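PDB 4LPQ: ErfK/YbiS/YcfS/YnhG family protein from Xylanimonas cellulosilytica, which probably acts as a peptidoglycan L,D-transpeptidase in cell wall biogenesis, this chain comprising its catalytic domain and a putative peptidoglycan-binding domain. Local coordinates for residues Leu149-Met154 with Ser178-Arg183; Leu92-Leu97 with Ile108-Ser113. All coordinates share one frame. Residues are numbered along the deposited sequence.

Contact 1. Residues Leu149-Met154 with Ser178-Arg183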
loop_
_atom_site.group_PDB
_atom_site.type_symbol
_atom_site.label_atom_id
_atom_site.label_comp_id
_atom_site.label_asym_id
_atom_site.label_seq_id
_atom_site.Cartn_x
_atom_site.Cartn_y
_atom_site.Cartn_z
ATOM N N LEU A 149 -14.561 6.430 12.179
ATOM C CA LEU A 149 -13.867 7.406 11.318
ATOM C C LEU A 149 -14.295 7.250 9.878
ATOM O O LEU A 149 -14.718 8.195 9.218
ATOM C CB LEU A 149 -12.312 7.223 11.403
ATOM C CG LEU A 149 -11.610 7.908 12.540
ATOM C CD1 LEU A 149 -12.025 7.271 13.886
ATOM C CD2 LEU A 149 -10.115 7.748 12.290
ATOM N N GLU A 150 -14.078 6.079 9.341
ATOM C CA GLU A 150 -14.310 5.786 7.935
ATOM C C GLU A 150 -15.779 5.559 7.611
ATOM O O GLU A 150 -16.475 4.992 8.445
ATOM C CB GLU A 150 -13.479 4.618 7.443
ATOM C CG GLU A 150 -11.973 4.761 7.696
ATOM C CD GLU A 150 -11.306 5.963 6.997
ATOM O OE1 GLU A 150 -11.679 6.269 5.905
ATOM O OE2 GLU A 150 -10.530 6.603 7.681
ATOM N N LEU A 151 -16.181 5.909 6.399
ATOM C CA LEU A 151 -17.562 5.660 5.967
ATOM C C LEU A 151 -17.915 4.259 5.615
ATOM O O LEU A 151 -19.055 3.791 5.857
ATOM C CB LEU A 151 -17.839 6.541 4.764
ATOM C CG LEU A 151 -18.003 8.006 5.045
ATOM C CD1 LEU A 151 -18.367 8.754 3.783
ATOM C CD2 LEU A 151 -19.126 8.151 6.104
ATOM N N GLY A 152 -16.999 3.561 4.996
ATOM C CA GLY A 152 -17.330 2.146 4.644
ATOM C C GLY A 152 -16.830 1.223 5.755
ATOM O O GLY A 152 -16.399 1.643 6.870
ATOM N N ASP A 153 -16.877 -0.042 5.472
ATOM C CA ASP A 153 -16.357 -1.058 6.382
ATOM C C ASP A 153 -14.855 -1.294 6.099
ATOM O O ASP A 153 -14.333 -1.024 5.007
ATOM C CB ASP A 153 -17.116 -2.375 6.263
ATOM C CG ASP A 153 -18.541 -2.285 6.795
ATOM O OD1 ASP A 153 -18.875 -1.513 7.718
ATOM O OD2 ASP A 153 -19.333 -3.041 6.249
HETATM N N MSE A 154 -14.209 -1.838 7.089
HETATM C CA MSE A 154 -12.814 -2.096 7.100
HETATM C C MSE A 154 -12.608 -3.601 7.205
HETATM O O MSE A 154 -13.150 -4.298 8.067
HETATM C CB MSE A 154 -12.148 -1.506 8.355
HETATM C CG MSE A 154 -12.273 0.014 8.379
HETATM SE SE MSE A 154 -11.226 0.862 9.894
HETATM C CE MSE A 154 -12.150 -0.010 11.227
ATOM N N SER A 178 -8.820 8.643 2.281
ATOM C CA SER A 178 -9.569 8.227 3.465
ATOM C C SER A 178 -9.980 9.343 4.389
ATOM O O SER A 178 -9.604 10.486 4.216
ATOM C CB SER A 178 -8.796 7.131 4.204
ATOM O OG SER A 178 -7.829 7.704 5.012
ATOM N N HIS A 179 -10.668 8.958 5.474
ATOM C CA HIS A 179 -10.918 9.897 6.605
ATOM C C HIS A 179 -9.837 9.873 7.651
ATOM O O HIS A 179 -9.951 10.509 8.689
ATOM C CB HIS A 179 -12.238 9.617 7.287
ATOM C CG HIS A 179 -13.394 10.060 6.519
ATOM N ND1 HIS A 179 -14.666 9.853 6.969
ATOM C CD2 HIS A 179 -13.514 10.839 5.432
ATOM C CE1 HIS A 179 -15.540 10.425 6.155
ATOM N NE2 HIS A 179 -14.864 11.089 5.247
ATOM N N GLY A 180 -8.743 9.143 7.364
ATOM C CA GLY A 180 -7.656 9.095 8.257
ATOM C C GLY A 180 -7.039 7.723 8.427
ATOM O O GLY A 180 -5.830 7.615 8.790
ATOM N N CYS A 181 -7.819 6.620 8.301
ATOM C CA CYS A 181 -7.183 5.324 8.396
ATOM C C CYS A 181 -6.301 5.077 7.154
ATOM O O CYS A 181 -6.372 5.801 6.151
ATOM C CB CYS A 181 -8.225 4.290 8.478
ATOM S SG CYS A 181 -9.075 4.291 10.103
ATOM N N VAL A 182 -5.464 4.044 7.268
ATOM C CA VAL A 182 -4.588 3.676 6.169
ATOM C C VAL A 182 -5.097 2.460 5.490
ATOM O O VAL A 182 -5.102 1.368 6.085
ATOM C CB VAL A 182 -3.151 3.479 6.686
ATOM C CG1 VAL A 182 -2.233 3.083 5.566
ATOM C CG2 VAL A 182 -2.663 4.773 7.404
ATOM N N ARG A 183 -5.521 2.561 4.249
ATOM C CA ARG A 183 -6.085 1.499 3.464
ATOM C C ARG A 183 -4.984 0.762 2.657
ATOM O O ARG A 183 -4.106 1.428 2.106
ATOM C CB ARG A 183 -7.047 2.087 2.366
ATOM C CG ARG A 183 -8.161 2.841 2.923
ATOM C CD ARG A 183 -8.872 3.387 1.689
ATOM N NE ARG A 183 -9.966 4.075 2.162
ATOM C CZ ARG A 183 -10.800 4.696 1.405
ATOM N NH1 ARG A 183 -10.692 4.618 0.065
ATOM N NH2 ARG A 183 -11.709 5.367 2.027
#
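The buried carboxylate of E150 reaches across to the backbone of the facing loop and accepts two nearly straight hydrogen bonds: H179 N donates to E150 OE1 (2.9 Å) and C181 N to E150 OE2 (2.8 Å). G180 N lies 3.1 Å from E150 OE2 at a poor angle and instead donates to S178 OG (2.9 Å), forming an ST turn; S178 OG in turn donates to C181 O (2.7 Å). Residues 178-183 carry the SHGC signature of the YkuD-type L,D-transpeptidases, with C181 the predicted nucleophile. The H179 side chain donates from ND1 to L149 O (2.8 Å), while L151 CG rests against H179 CE1 at 3.6 Å. S147 OG is hydrogen-bonded to L149 N and E150 N. C181 SG, also hydrogen-bonded outside the two segments, has L149 CD2 at 4.2 Å and SE of selenomethionine M154 at 4.1 Å; the predicted catalytic H167 touches C181 and M154. R183 NH2 is in a long salt bridge with E150 OE1 (4.0 Å); its stronger partner is S171 O, bound by NH1.

Contact 2. Residues Leu92-Leu97 with Ile108-Ser113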
loop_
_atom_site.group_PDB
_atom_site.type_symbol
_atom_site.label_atom_id
_atom_site.label_comp_id
_atom_site.label_asym_id
_atom_site.label_seq_id
_atom_site.Cartn_x
_atom_site.Cartn_y
_atom_site.Cartn_z
ATOM N N LEU A 92 3.724 8.713 4.297
ATOM C CA LEU A 92 2.546 9.483 3.900
ATOM C C LEU A 92 2.737 10.265 2.635
ATOM O O LEU A 92 1.801 10.399 1.843
ATOM C CB LEU A 92 2.050 10.346 5.046
ATOM C CG LEU A 92 1.628 9.587 6.315
ATOM C CD1 LEU A 92 1.372 10.551 7.419
ATOM C CD2 LEU A 92 0.415 8.683 5.991
ATOM N N ASP A 93 3.951 10.774 2.370
ATOM C CA ASP A 93 4.208 11.483 1.138
ATOM C C ASP A 93 4.122 10.561 -0.079
ATOM O O ASP A 93 3.551 10.911 -1.134
ATOM C CB ASP A 93 5.569 12.160 1.154
ATOM C CG ASP A 93 5.619 13.362 2.096
ATOM O OD1 ASP A 93 4.603 13.764 2.726
ATOM O OD2 ASP A 93 6.749 13.859 2.237
ATOM N N LYS A 94 4.687 9.381 0.028
ATOM C CA LYS A 94 4.680 8.407 -1.050
ATOM C C LYS A 94 3.436 7.536 -1.096
ATOM O O LYS A 94 3.149 6.887 -2.106
ATOM C CB LYS A 94 5.940 7.534 -1.037
ATOM C CG LYS A 94 7.198 8.332 -1.290
ATOM C CD LYS A 94 8.427 7.439 -1.408
ATOM C CE LYS A 94 9.658 8.217 -1.899
ATOM N NZ LYS A 94 10.848 7.342 -2.074
ATOM N N GLN A 95 2.656 7.518 -0.014
ATOM C CA GLN A 95 1.446 6.729 0.068
ATOM C C GLN A 95 1.730 5.227 -0.116
ATOM O O GLN A 95 1.051 4.510 -0.880
ATOM C CB GLN A 95 0.387 7.241 -0.902
ATOM C CG GLN A 95 -0.139 8.656 -0.567
ATOM C CD GLN A 95 -1.134 8.597 0.569
ATOM O OE1 GLN A 95 -2.239 8.068 0.423
ATOM N NE2 GLN A 95 -0.654 8.996 1.752
ATOM N N ILE A 96 2.737 4.709 0.653
ATOM C CA ILE A 96 3.080 3.304 0.681
ATOM C C ILE A 96 3.246 2.867 2.132
ATOM O O ILE A 96 3.626 3.658 3.008
ATOM C CB ILE A 96 4.351 3.007 -0.167
ATOM C CG1 ILE A 96 5.552 3.766 0.322
ATOM C CG2 ILE A 96 4.096 3.250 -1.641
ATOM C CD1 ILE A 96 6.815 3.626 -0.491
ATOM N N LEU A 97 3.009 1.572 2.293
ATOM C CA LEU A 97 3.242 0.877 3.547
ATOM C C LEU A 97 4.388 -0.082 3.333
ATOM O O LEU A 97 4.431 -0.844 2.365
ATOM C CB LEU A 97 1.940 0.165 3.991
ATOM C CG LEU A 97 2.026 -0.607 5.299
ATOM C CD1 LEU A 97 0.648 -0.666 5.916
ATOM C CD2 LEU A 97 2.515 -2.030 5.042
ATOM N N ILE A 108 6.645 -3.901 -0.023
ATOM C CA ILE A 108 6.110 -2.577 -0.264
ATOM C C ILE A 108 4.660 -2.767 -0.721
ATOM O O ILE A 108 4.449 -3.502 -1.703
ATOM C CB ILE A 108 6.895 -1.793 -1.343
ATOM C CG1 ILE A 108 8.386 -1.742 -1.076
ATOM C CG2 ILE A 108 6.285 -0.378 -1.450
ATOM C CD1 ILE A 108 9.181 -2.846 -1.674
ATOM N N ILE A 109 3.722 -2.055 -0.077
ATOM C CA ILE A 109 2.305 -2.248 -0.310
ATOM C C ILE A 109 1.688 -0.896 -0.674
ATOM O O ILE A 109 1.931 0.098 0.062
ATOM C CB ILE A 109 1.669 -2.901 0.943
ATOM C CG1 ILE A 109 2.109 -4.341 1.061
ATOM C CG2 ILE A 109 0.161 -2.832 0.906
ATOM C CD1 ILE A 109 1.952 -4.936 2.439
ATOM N N ASN A 110 0.878 -0.869 -1.759
ATOM C CA ASN A 110 0.178 0.369 -2.060
ATOM C C ASN A 110 -0.811 0.701 -0.941
ATOM O O ASN A 110 -1.554 -0.126 -0.452
ATOM C CB ASN A 110 -0.577 0.168 -3.366
ATOM C CG ASN A 110 -1.260 1.430 -3.853
ATOM O OD1 ASN A 110 -0.599 2.449 -3.995
ATOM N ND2 ASN A 110 -2.569 1.346 -4.073
ATOM N N ALA A 111 -0.818 2.002 -0.535
ATOM C CA ALA A 111 -1.640 2.486 0.568
ATOM C C ALA A 111 -2.355 3.780 0.193
ATOM O O ALA A 111 -1.949 4.491 -0.734
ATOM C CB ALA A 111 -0.786 2.656 1.856
ATOM N N SER A 112 -3.413 4.138 0.959
ATOM C CA SER A 112 -4.024 5.405 0.841
ATOM C C SER A 112 -4.498 5.823 2.179
ATOM O O SER A 112 -5.210 5.114 2.879
ATOM C CB SER A 112 -5.187 5.336 -0.173
ATOM O OG SER A 112 -5.804 6.598 -0.369
ATOM N N SER A 113 -4.097 7.051 2.588
ATOM C CA SER A 113 -4.375 7.624 3.888
ATOM C C SER A 113 -5.288 8.837 3.842
ATOM O O SER A 113 -5.960 9.027 2.846
ATOM C CB SER A 113 -3.074 7.864 4.643
ATOM O OG SER A 113 -2.333 8.908 4.006
#
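A111 contributes the small knob at the centre of this buried junction: its CB faces residues 92-97 and settles against their backbone, 4.0 Å from both I96 C and L97 N, with L97 CB close by at 4.3 Å. Beyond it the chains pair as antiparallel strands. L97 and I109 form a hydrogen-bonded pair (L97 N to I109 O 2.9 Å, I109 N to L97 O 2.8 Å), and their side chains share a face, meeting at L97 CD2 and I109 CD1 (3.9 Å), where V184 packs on both. I96 and N110 form the neighbouring non-hydrogen-bonded pair, but their side chains diverge, and I96 CB leans diagonally on I108 CG2 (4.1 Å). This is the open end of the 96-101/104-110 hairpin of the catalytic domain, where the first strand begins and the second runs out; helix 43-56, from the putative peptidoglycan-binding domain, touches I96 and N110. At the other end Q95, whose left-handed backbone forms a G1 bulge opposite D91, still accepts from A111 N through its O (3.1 Å). Its side chain folds into the gap between the 92-94 turn and the end of the facing segment: Q95 NE2 donates to L92 O (2.8 Å) and S113 OG (2.8 Å), and Q95 OE1 accepts from S113 N (3.0 Å). L92 CD2 touches S113 OG at 3.4 Å.

How the contacts relate
Both segments of 92-97/108-113 precede those of 149-154/178-183 in the sequence. The centres of the two contacts lie about 14 Å apart within the L,D-transpeptidase catalytic domain, contact 2 about 5 Å and contact 1 about 14 Å from the centre of the chain, measured between centres. Both reach the same mixed sheet, and they meet directly. R183 N probably donates a hydrogen bond to S112 O (2.9 Å). A second probable one joins S178 N to S113 O (2.9 Å), and A111 CB packs on V182 CG1 at 4.0 Å. The segment 111-113 that leaves the hairpin thus borders the loop bearing the predicted nucleophile C181, whose side chain is about 7 Å from that of S113.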